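Long-range contacts in MHC class I protein (Ginglymostoma cirratum, PDB 6LUP), which binds a short peptide in its groove as the heavy chain partnered by beta-2-microglobulin, and probably presents it to T cells: residues S80-N84 and W136-T140; I207-R213 and Y250-H256. All coordinates share one frame. Residues are numbered along the deposited sequence.

Interaction 1 of 2, residues S80-N84 and W136-T140; sequences SKRTN and WGEIT
Arg-82 reaches from the last turn of helix 55-82 across to helix 135-146, where its guanidinium packs one face against Ile-139, whose CG2 lies 3.3 Å from Arg-82 CZ. The side chain leaves in an m rotamer and then runs extended (chi2 and chi3 t), so that Arg-82 NH1 ends between two acceptors close to the guanidinium plane: it donates to the backbone Trp-136 O at 2.9 Å and to Thr-140 OG1 at 2.8 Å. The backbones come closest at the start of this bridge, with Arg-82 CA 6.0 Å from Trp-136 CA. Thr-83 is the first residue to leave helical phi/psi (-101/11); its p rotamer sets CG2 over the face of the Trp-136 indole, a CH-pi contact 3.6 Å from the centroid of the five-membered ring and 18° off its normal, while OG1 turns back to a hydrogen bond with Leu-79 O. Trp-136, with chi1 p, turns its indole to the methyl of Thr-83 and meets the Trp-115 ring with planes at about 75°. Beyond the two segments Thr-140 OG1 hydrogen-bonds the backbone of the bound peptide, and Arg-82 NH2 makes a long, weak ion pair with it. Only 259 Å² is buried, yet the contact joins the helices of the alpha 1 and alpha 2 domains at the end of the groove, consistent with the closed F-pocket end of a peptide-loaded MHC class I molecule.

Interaction 2 of 2, residues I207-R213 and Y250-H256; sequences IEVNLFR and YSCVVDH
Six backbone hydrogen bonds, two at each of three pairs, join strands 208-213 and 250-255. Glu-208 N donates to Asp-255 O (2.9 Å) and Asp-255 N to Glu-208 O (2.7 Å); Asn-210 N to Val-253 O (3.0 Å) and Val-253 N to Asn-210 O (2.9 Å); Phe-212 N to Ser-251 O (2.9 Å) and Ser-251 N to Phe-212 O (3.0 Å). Val-209/Val-254, Leu-211/Cys-252 and Arg-213/Tyr-250 are the non-hydrogen-bonded pairs between and beyond them. Both backbones are extended, their axes 4.6 Å apart at closest and antiparallel at 166°. This is the C-F strand pair of a C1-set immunoglobulin domain: Cys-252, with chi1 t, forms the disulfide to Cys-197 on strand 194-202 of the opposing sheet. On its face, Val-209 CG2 lies 3.8 Å and Leu-211 CD1 4.3 Å from Cys-252 SG, and both side chains also touch strand 234-241. At the Arg-213 end, Arg-213 CG rests 3.7 Å from Tyr-250 CE1. The other face carries Phe-212, m, whose ring edge meets Val-253: Phe-212 CE1 is 3.3 Å from Val-253 CG1. Next to Glu-208, Ile-207 CD1 packs 3.8 Å from Val-254 CG1.

From the N terminus the chain builds four strands and helix 55-82, then crosses strands 91-100 to 129-131 before helix 135-146 returns to the C-terminal end of helix 55-82. Interaction 1 closes this loop of 51 intervening residues, tying the alpha 1 helix to the alpha 2 half of the peptide-binding platform. After helix 148-172 the chain enters the immunoglobulin domain, where interaction 2 closes a loop of 36 residues that includes strand 234-241 of the facing sheet. The two loops follow in series, neither nested nor crossed. The centres of interactions 1 and 2 lie about 49 Å apart, on opposite sides of the chain's centre. The nearest atoms of interactions 1 and 2 are about 34 Å apart.

Interaction 1 of 2, residues S80-N84 and W136-T140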
# COMPACT_ATOMS: atom_id res chain seq x y z
N SER A 80 -23.23 12.52 -4.01
CA SER A 80 -23.29 13.40 -5.18
C SER A 80 -24.48 14.34 -5.06
O SER A 80 -24.36 15.54 -5.33
CB SER A 80 -23.40 12.58 -6.47
OG SER A 80 -22.20 11.87 -6.72
N LYS A 81 -25.62 13.80 -4.64
CA LYS A 81 -26.83 14.58 -4.40
C LYS A 81 -26.62 15.59 -3.28
O LYS A 81 -27.07 16.74 -3.38
CB LYS A 81 -28.01 13.65 -4.08
CG LYS A 81 -29.36 14.34 -4.09
CD LYS A 81 -30.50 13.36 -3.88
CE LYS A 81 -31.84 14.07 -3.84
NZ LYS A 81 -32.96 13.14 -3.51
N ARG A 82 -25.92 15.17 -2.23
CA ARG A 82 -25.66 16.02 -1.07
C ARG A 82 -24.72 17.18 -1.38
O ARG A 82 -24.85 18.26 -0.80
CB ARG A 82 -25.09 15.20 0.08
CG ARG A 82 -26.09 14.30 0.79
CD ARG A 82 -25.51 13.80 2.10
NE ARG A 82 -26.29 12.71 2.66
CZ ARG A 82 -25.87 11.92 3.64
NH1 ARG A 82 -24.67 12.09 4.18
NH2 ARG A 82 -26.66 10.95 4.09
N THR A 83 -23.78 16.95 -2.28
CA THR A 83 -22.80 17.96 -2.66
C THR A 83 -23.16 18.63 -3.99
O THR A 83 -22.36 19.37 -4.56
CB THR A 83 -21.38 17.36 -2.75
OG1 THR A 83 -21.42 16.16 -3.53
CG2 THR A 83 -20.85 17.04 -1.37
N ASN A 84 -24.38 18.36 -4.46
CA ASN A 84 -24.88 18.86 -5.75
C ASN A 84 -23.93 18.59 -6.92
O ASN A 84 -23.82 19.39 -7.85
CB ASN A 84 -25.26 20.35 -5.66
CG ASN A 84 -26.50 20.59 -4.81
OD1 ASN A 84 -27.57 20.03 -5.07
ND2 ASN A 84 -26.37 21.44 -3.79
N TRP A 136 -21.81 17.80 4.61
CA TRP A 136 -22.49 16.66 3.98
C TRP A 136 -22.33 15.34 4.74
O TRP A 136 -22.80 14.29 4.29
CB TRP A 136 -22.10 16.52 2.50
CG TRP A 136 -20.62 16.53 2.21
CD1 TRP A 136 -19.79 15.45 2.15
CD2 TRP A 136 -19.81 17.68 1.92
NE1 TRP A 136 -18.51 15.85 1.85
CE2 TRP A 136 -18.49 17.21 1.70
CE3 TRP A 136 -20.06 19.05 1.82
CZ2 TRP A 136 -17.43 18.07 1.39
CZ3 TRP A 136 -19.01 19.91 1.51
CH2 TRP A 136 -17.71 19.41 1.30
N GLY A 137 -21.68 15.40 5.89
CA GLY A 137 -21.56 14.26 6.79
C GLY A 137 -22.46 14.37 8.01
O GLY A 137 -22.75 13.37 8.67
N GLU A 138 -22.90 15.59 8.30
CA GLU A 138 -23.69 15.90 9.50
C GLU A 138 -24.97 15.09 9.60
O GLU A 138 -25.34 14.63 10.68
CB GLU A 138 -23.99 17.40 9.57
CG GLU A 138 -22.78 18.25 9.91
CD GLU A 138 -23.09 19.74 9.93
OE1 GLU A 138 -24.28 20.11 10.04
OE2 GLU A 138 -22.13 20.54 9.84
N ILE A 139 -25.65 14.92 8.47
CA ILE A 139 -26.91 14.17 8.44
C ILE A 139 -26.69 12.67 8.68
O ILE A 139 -27.56 12.00 9.25
CB ILE A 139 -27.72 14.46 7.14
CG1 ILE A 139 -29.10 13.79 7.19
CG2 ILE A 139 -26.95 14.06 5.89
CD1 ILE A 139 -30.08 14.45 8.14
N THR A 140 -25.52 12.16 8.29
CA THR A 140 -25.13 10.78 8.57
C THR A 140 -24.70 10.62 10.03
O THR A 140 -25.06 9.64 10.69
CB THR A 140 -24.01 10.31 7.61
OG1 THR A 140 -24.52 10.26 6.27
CG2 THR A 140 -23.50 8.92 7.99

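Interaction 2 of 2, residues I207-R213 and Y250-H256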
# COMPACT_ATOMS: atom_id res chain seq x y z
N ILE A 207 11.94 1.44 7.49
CA ILE A 207 13.41 1.32 7.46
C ILE A 207 14.14 2.65 7.68
O ILE A 207 13.66 3.72 7.28
CB ILE A 207 13.89 0.64 6.15
CG1 ILE A 207 15.34 0.17 6.27
CG2 ILE A 207 13.67 1.55 4.94
CD1 ILE A 207 15.78 -0.77 5.16
N GLU A 208 15.30 2.57 8.32
CA GLU A 208 16.20 3.72 8.48
C GLU A 208 17.50 3.43 7.75
O GLU A 208 18.14 2.41 7.98
CB GLU A 208 16.49 3.98 9.97
CG GLU A 208 15.28 4.31 10.82
CD GLU A 208 14.80 5.74 10.63
OE1 GLU A 208 13.70 5.94 10.07
OE2 GLU A 208 15.54 6.67 11.04
N VAL A 209 17.88 4.34 6.85
CA VAL A 209 19.13 4.20 6.11
C VAL A 209 19.83 5.56 5.97
O VAL A 209 19.31 6.49 5.36
CB VAL A 209 18.94 3.48 4.75
CG1 VAL A 209 17.64 3.92 4.07
CG2 VAL A 209 20.14 3.68 3.83
N ASN A 210 21.02 5.66 6.56
CA ASN A 210 21.74 6.91 6.62
C ASN A 210 23.18 6.75 6.15
O ASN A 210 23.80 5.71 6.37
CB ASN A 210 21.71 7.48 8.04
CG ASN A 210 20.30 7.81 8.50
OD1 ASN A 210 19.71 8.81 8.07
ND2 ASN A 210 19.76 6.99 9.39
N LEU A 211 23.70 7.79 5.50
CA LEU A 211 25.05 7.77 4.96
C LEU A 211 26.01 8.59 5.80
O LEU A 211 25.65 9.62 6.36
CB LEU A 211 25.05 8.27 3.51
CG LEU A 211 24.78 7.22 2.43
CD1 LEU A 211 23.36 6.67 2.47
CD2 LEU A 211 25.07 7.82 1.06
N PHE A 212 27.25 8.11 5.88
CA PHE A 212 28.27 8.73 6.73
C PHE A 212 29.59 8.96 6.01
O PHE A 212 30.12 8.06 5.35
CB PHE A 212 28.50 7.88 7.99
CG PHE A 212 27.41 8.02 9.02
CD1 PHE A 212 26.24 7.27 8.92
CD2 PHE A 212 27.56 8.90 10.08
CE1 PHE A 212 25.24 7.41 9.87
CE2 PHE A 212 26.56 9.03 11.03
CZ PHE A 212 25.40 8.28 10.93
N ARG A 213 30.12 10.17 6.17
CA ARG A 213 31.44 10.51 5.68
C ARG A 213 32.41 10.62 6.85
O ARG A 213 32.30 11.53 7.67
CB ARG A 213 31.42 11.83 4.89
CG ARG A 213 32.77 12.22 4.32
CD ARG A 213 32.67 13.45 3.43
NE ARG A 213 33.98 13.82 2.89
CZ ARG A 213 34.81 14.68 3.48
NH1 ARG A 213 35.98 14.95 2.91
NH2 ARG A 213 34.48 15.27 4.62
N TYR A 250 33.77 6.08 3.50
CA TYR A 250 32.31 6.15 3.43
C TYR A 250 31.64 4.90 3.98
O TYR A 250 32.03 3.77 3.66
CB TYR A 250 31.85 6.39 2.00
CG TYR A 250 32.17 7.77 1.48
CD1 TYR A 250 31.42 8.87 1.87
CD2 TYR A 250 33.23 7.97 0.59
CE1 TYR A 250 31.71 10.14 1.40
CE2 TYR A 250 33.53 9.23 0.11
CZ TYR A 250 32.76 10.32 0.52
OH TYR A 250 33.05 11.58 0.04
N SER A 251 30.62 5.12 4.81
CA SER A 251 29.82 4.02 5.34
C SER A 251 28.32 4.26 5.16
O SER A 251 27.85 5.41 5.14
CB SER A 251 30.16 3.76 6.81
OG SER A 251 29.83 4.88 7.62
N CYS A 252 27.59 3.17 5.00
CA CYS A 252 26.14 3.19 4.98
C CYS A 252 25.60 2.40 6.17
O CYS A 252 26.00 1.25 6.38
CB CYS A 252 25.61 2.62 3.67
SG CYS A 252 23.81 2.58 3.58
N VAL A 253 24.71 3.02 6.94
CA VAL A 253 24.16 2.39 8.14
C VAL A 253 22.65 2.13 7.98
O VAL A 253 21.89 3.02 7.59
CB VAL A 253 24.48 3.21 9.41
CG1 VAL A 253 23.74 4.53 9.43
CG2 VAL A 253 24.16 2.41 10.66
N VAL A 254 22.24 0.90 8.28
CA VAL A 254 20.85 0.50 8.08
C VAL A 254 20.20 -0.02 9.36
O VAL A 254 20.78 -0.86 10.07
CB VAL A 254 20.72 -0.57 6.97
CG1 VAL A 254 19.26 -0.88 6.69
CG2 VAL A 254 21.41 -0.12 5.69
N ASP A 255 19.01 0.49 9.66
CA ASP A 255 18.18 -0.02 10.74
C ASP A 255 16.86 -0.58 10.22
O ASP A 255 16.08 0.12 9.57
CB ASP A 255 17.91 1.07 11.78
CG ASP A 255 19.04 1.22 12.77
OD1 ASP A 255 19.15 0.37 13.69
OD2 ASP A 255 19.83 2.18 12.63
N HIS A 256 16.65 -1.86 10.50
CA HIS A 256 15.46 -2.59 10.11
C HIS A 256 15.23 -3.62 11.20
O HIS A 256 16.18 -4.24 11.69
CB HIS A 256 15.69 -3.27 8.75
CG HIS A 256 14.51 -4.03 8.24
ND1 HIS A 256 13.52 -3.44 7.48
CD2 HIS A 256 14.16 -5.34 8.36
CE1 HIS A 256 12.61 -4.35 7.16
NE2 HIS A 256 12.98 -5.51 7.68